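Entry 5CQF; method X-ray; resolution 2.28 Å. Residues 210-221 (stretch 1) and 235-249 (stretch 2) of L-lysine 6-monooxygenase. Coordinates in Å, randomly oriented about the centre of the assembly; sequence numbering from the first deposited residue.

Stretch 1 210-221: LGSGQSASESVL
Stretch 2, residues 235-249: VHRCAGFKLTQLGQF

What fills the centre of the contact? Phe241, at the start of a short 3-10 segment (241-243), gives up more area to the other stretch than any other residue. Its CA-to-CB bond points sideways, and chi1 of -70° (m) with chi2 of -55° brings the ring against the first turns of the helix that begins at Gln214. Ala216 CB lies 3.9 Å from Phe241 CZ, and Val220 CG2, one turn further on, lies 4.3 Å from Phe241 CE2; both residues direct CA-to-CB toward stretch 2, and Val220 is t. Ser217 (t) sets its OG over one face of the ring.

How does the chain enter this helix? Gly213 is the N-cap (phi/psi -87/-171), and from there the helix has regular i to i+4 bonds, starting with Ser217 N to Gly213 O at 3.0 Å. Two carbonyls before the helix meet the ring at its edge: Ser212 O is 3.6 Å from Phe241 CE1, and Gly213 O is 3.8 Å from Phe241 CE1. Thr244 (chi1 p) follows the 3-10 segment, its OG1 donating to Phe241 O at 3.2 Å.

What fixes the register of the two strands? Leu210 (-95/127) pairs with Val235 (-107/130) in a parallel bridge, CA to CA 5.0 Å. Gly211 N donates to Val235 O at 3.0 Å and 175°. The side chains of Leu210 (chi2 p) and Val235, both with chi1 t, lie on the same face of the sheet, Leu210 CD1 meeting Val235 CG1 at 3.9 Å. Gly211 then takes phi/psi of 129/164, where a CB would jam against the carbonyl O of Leu210; these backbone angles by themselves call for glycine.

Where does the polar edge lie? Ser212 (-123/-5, chi1 m) places OG near the plane of the His236 ring, 2.6 Å from His236 ND1, in a short hydrogen bond; His236 has chi1 m and chi2 -84°. Two waters extend this link. The first lies 2.8 Å from Ser212 OG and accepts from Arg237 N at 2.9 Å. The second lies 2.6 Å from Ser212 OG, accepts from Cys238 N at 3.0 Å and donates to Ala239 O at 2.7 Å.

Does Gln248 bond directly to Gln214? Gln214 OE1 and Gln248 NE2 are 3.5 Å apart, but the angle is too poor for a hydrogen bond. A water joins the residues instead, accepting from Gln214 N at 3.0 Å and, weakly, from Gln248 NE2 at 3.3 Å. Gln214 (chi1, chi2 both t) sends NE2 to Glu218 OE2 at 2.7 Å; Gln248 is m, t.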

# COMPACT_ATOMS: atom_id res chain seq x y z
N LEU A 210 -17.79 -24.80 -5.67
CA LEU A 210 -18.23 -24.97 -4.29
C LEU A 210 -17.07 -24.67 -3.36
O LEU A 210 -15.98 -25.23 -3.52
CB LEU A 210 -18.69 -26.41 -4.11
CG LEU A 210 -19.18 -26.88 -2.74
CD1 LEU A 210 -20.51 -26.23 -2.38
CD2 LEU A 210 -19.34 -28.40 -2.75
N GLY A 211 -17.28 -23.79 -2.40
CA GLY A 211 -16.28 -23.58 -1.35
C GLY A 211 -15.89 -22.14 -1.14
O GLY A 211 -16.13 -21.30 -2.01
N SER A 212 -15.27 -21.88 -0.00
CA SER A 212 -15.02 -20.51 0.44
C SER A 212 -13.55 -20.16 0.71
O SER A 212 -13.25 -19.01 0.98
CB SER A 212 -15.86 -20.23 1.69
OG SER A 212 -17.25 -20.36 1.41
N GLY A 213 -12.64 -21.12 0.62
CA GLY A 213 -11.22 -20.87 0.83
C GLY A 213 -10.44 -20.42 -0.40
O GLY A 213 -11.01 -20.15 -1.47
N GLN A 214 -9.12 -20.39 -0.26
CA GLN A 214 -8.26 -19.87 -1.31
C GLN A 214 -8.29 -20.73 -2.57
O GLN A 214 -8.19 -20.21 -3.66
CB GLN A 214 -6.81 -19.69 -0.83
CG GLN A 214 -5.96 -18.98 -1.88
CD GLN A 214 -4.74 -18.27 -1.35
OE1 GLN A 214 -4.73 -17.73 -0.23
NE2 GLN A 214 -3.70 -18.24 -2.17
N SER A 215 -8.45 -22.03 -2.43
CA SER A 215 -8.47 -22.88 -3.62
C SER A 215 -9.70 -22.55 -4.45
O SER A 215 -9.62 -22.52 -5.67
CB SER A 215 -8.45 -24.37 -3.24
OG SER A 215 -7.30 -24.66 -2.47
N ALA A 216 -10.83 -22.30 -3.78
CA ALA A 216 -12.04 -21.86 -4.44
C ALA A 216 -11.84 -20.51 -5.12
O ALA A 216 -12.28 -20.30 -6.24
CB ALA A 216 -13.21 -21.80 -3.47
N SER A 217 -11.21 -19.60 -4.43
CA SER A 217 -11.00 -18.26 -4.98
C SER A 217 -10.16 -18.33 -6.26
O SER A 217 -10.53 -17.80 -7.31
CB SER A 217 -10.34 -17.39 -3.92
OG SER A 217 -10.29 -16.06 -4.36
N GLU A 218 -9.04 -19.03 -6.16
CA GLU A 218 -8.13 -19.10 -7.28
C GLU A 218 -8.73 -19.81 -8.50
O GLU A 218 -8.43 -19.47 -9.64
CB GLU A 218 -6.85 -19.81 -6.85
CG GLU A 218 -6.07 -19.02 -5.82
CD GLU A 218 -4.79 -19.73 -5.40
OE1 GLU A 218 -4.61 -20.91 -5.80
OE2 GLU A 218 -3.96 -19.09 -4.70
N SER A 219 -9.60 -20.78 -8.25
CA SER A 219 -10.29 -21.47 -9.32
C SER A 219 -11.22 -20.53 -10.01
O SER A 219 -11.29 -20.47 -11.23
CB SER A 219 -11.07 -22.66 -8.78
OG SER A 219 -10.19 -23.63 -8.24
N VAL A 220 -11.95 -19.78 -9.21
CA VAL A 220 -12.87 -18.82 -9.76
C VAL A 220 -12.12 -17.84 -10.62
O VAL A 220 -12.50 -17.59 -11.76
CB VAL A 220 -13.67 -18.10 -8.67
CG1 VAL A 220 -14.49 -16.96 -9.25
CG2 VAL A 220 -14.61 -19.08 -7.98
N LEU A 221 -11.05 -17.29 -10.07
CA LEU A 221 -10.27 -16.30 -10.79
C LEU A 221 -9.75 -16.84 -12.11
O LEU A 221 -9.79 -16.15 -13.13
CB LEU A 221 -9.11 -15.80 -9.95
CG LEU A 221 -8.20 -14.70 -10.53
CD1 LEU A 221 -8.97 -13.43 -10.82
CD2 LEU A 221 -7.10 -14.40 -9.51
N VAL A 235 -20.78 -21.06 -4.61
CA VAL A 235 -21.66 -21.48 -3.51
C VAL A 235 -20.87 -21.60 -2.22
O VAL A 235 -19.81 -22.24 -2.20
CB VAL A 235 -22.30 -22.84 -3.81
CG1 VAL A 235 -23.10 -23.32 -2.62
CG2 VAL A 235 -23.23 -22.74 -5.03
N HIS A 236 -21.39 -20.99 -1.16
CA HIS A 236 -20.72 -20.91 0.14
C HIS A 236 -21.62 -21.44 1.25
O HIS A 236 -22.81 -21.10 1.30
CB HIS A 236 -20.39 -19.47 0.44
CG HIS A 236 -19.54 -18.84 -0.61
ND1 HIS A 236 -18.17 -18.97 -0.64
CD2 HIS A 236 -19.86 -18.11 -1.70
CE1 HIS A 236 -17.68 -18.33 -1.69
NE2 HIS A 236 -18.69 -17.81 -2.36
N ARG A 237 -21.05 -22.26 2.13
CA ARG A 237 -21.79 -22.79 3.27
C ARG A 237 -22.18 -21.67 4.23
O ARG A 237 -23.21 -21.74 4.88
CB ARG A 237 -20.97 -23.83 4.04
CG ARG A 237 -21.74 -24.55 5.16
CD ARG A 237 -20.89 -25.68 5.77
NE ARG A 237 -19.64 -25.13 6.32
CZ ARG A 237 -19.43 -24.79 7.60
NH1 ARG A 237 -20.36 -24.96 8.55
NH2 ARG A 237 -18.25 -24.28 7.94
N CYS A 238 -21.34 -20.65 4.31
CA CYS A 238 -21.59 -19.51 5.16
C CYS A 238 -21.62 -18.24 4.29
O CYS A 238 -22.22 -18.26 3.21
CB CYS A 238 -20.54 -19.48 6.31
SG CYS A 238 -20.67 -20.86 7.51
N ALA A 239 -21.02 -17.13 4.73
CA ALA A 239 -20.91 -15.93 3.89
C ALA A 239 -19.88 -16.14 2.81
O ALA A 239 -19.02 -17.05 2.89
CB ALA A 239 -20.55 -14.69 4.71
N GLY A 240 -19.97 -15.32 1.77
CA GLY A 240 -19.07 -15.50 0.64
C GLY A 240 -17.65 -15.04 0.86
O GLY A 240 -17.19 -14.82 1.97
N PHE A 241 -16.96 -14.84 -0.25
CA PHE A 241 -15.58 -14.42 -0.25
C PHE A 241 -15.37 -13.05 0.41
O PHE A 241 -14.33 -12.83 1.01
CB PHE A 241 -15.06 -14.35 -1.69
CG PHE A 241 -14.89 -15.69 -2.35
CD1 PHE A 241 -14.13 -16.66 -1.79
CD2 PHE A 241 -15.44 -15.92 -3.59
CE1 PHE A 241 -13.92 -17.87 -2.42
CE2 PHE A 241 -15.23 -17.12 -4.25
CZ PHE A 241 -14.47 -18.10 -3.65
N LYS A 242 -16.35 -12.15 0.34
CA LYS A 242 -16.17 -10.77 0.87
C LYS A 242 -16.06 -10.71 2.38
O LYS A 242 -15.61 -9.69 2.95
CB LYS A 242 -17.29 -9.84 0.41
CG LYS A 242 -17.18 -9.45 -1.05
CD LYS A 242 -18.52 -9.01 -1.62
CE LYS A 242 -18.36 -8.36 -2.99
NZ LYS A 242 -19.33 -8.88 -4.00
N LEU A 243 -16.50 -11.78 3.04
CA LEU A 243 -16.39 -11.86 4.48
C LEU A 243 -15.39 -12.93 4.97
O LEU A 243 -15.31 -13.16 6.17
CB LEU A 243 -17.80 -12.04 5.11
CG LEU A 243 -18.65 -10.75 5.11
CD1 LEU A 243 -20.13 -11.04 5.41
CD2 LEU A 243 -18.12 -9.72 6.11
N THR A 244 -14.58 -13.53 4.08
CA THR A 244 -13.49 -14.39 4.56
C THR A 244 -12.40 -13.61 5.30
O THR A 244 -12.23 -12.39 5.13
CB THR A 244 -12.75 -15.16 3.45
OG1 THR A 244 -11.94 -14.26 2.66
CG2 THR A 244 -13.73 -16.01 2.60
N GLN A 245 -11.64 -14.33 6.12
CA GLN A 245 -10.52 -13.74 6.79
C GLN A 245 -9.45 -13.41 5.74
O GLN A 245 -9.30 -14.12 4.74
CB GLN A 245 -10.02 -14.63 7.94
CG GLN A 245 -10.99 -14.68 9.16
CD GLN A 245 -10.76 -13.64 10.31
OE1 GLN A 245 -11.62 -13.49 11.19
NE2 GLN A 245 -9.61 -12.98 10.34
N LEU A 246 -8.76 -12.29 5.93
CA LEU A 246 -7.66 -11.91 5.09
C LEU A 246 -6.37 -12.54 5.62
O LEU A 246 -5.93 -12.24 6.74
CB LEU A 246 -7.55 -10.38 4.98
CG LEU A 246 -8.79 -9.74 4.32
CD1 LEU A 246 -8.91 -8.26 4.68
CD2 LEU A 246 -8.78 -9.89 2.80
N GLY A 247 -5.79 -13.42 4.82
CA GLY A 247 -4.58 -14.17 5.19
C GLY A 247 -4.94 -15.49 5.84
O GLY A 247 -5.86 -15.53 6.63
N GLN A 248 -4.22 -16.55 5.51
CA GLN A 248 -4.41 -17.84 6.15
C GLN A 248 -3.79 -17.74 7.53
O GLN A 248 -2.97 -16.87 7.78
CB GLN A 248 -3.84 -19.00 5.31
CG GLN A 248 -4.57 -19.09 3.95
CD GLN A 248 -4.08 -20.16 3.00
OE1 GLN A 248 -3.04 -20.74 3.17
NE2 GLN A 248 -4.86 -20.42 1.97
N PHE A 249 -4.18 -18.65 8.41
CA PHE A 249 -3.90 -18.55 9.84
C PHE A 249 -2.42 -18.36 10.13
O PHE A 249 -2.07 -17.44 10.85
CB PHE A 249 -4.46 -19.78 10.56
CG PHE A 249 -4.39 -19.71 12.06
CD1 PHE A 249 -5.43 -19.14 12.79
CD2 PHE A 249 -3.32 -20.28 12.75
CE1 PHE A 249 -5.39 -19.12 14.18
CE2 PHE A 249 -3.28 -20.25 14.15
CZ PHE A 249 -4.31 -19.67 14.85
O HOH W 1 -18.29 -22.98 1.73
O HOH W 2 -18.67 -19.62 3.48
O HOH W 3 -8.04 -20.91 2.49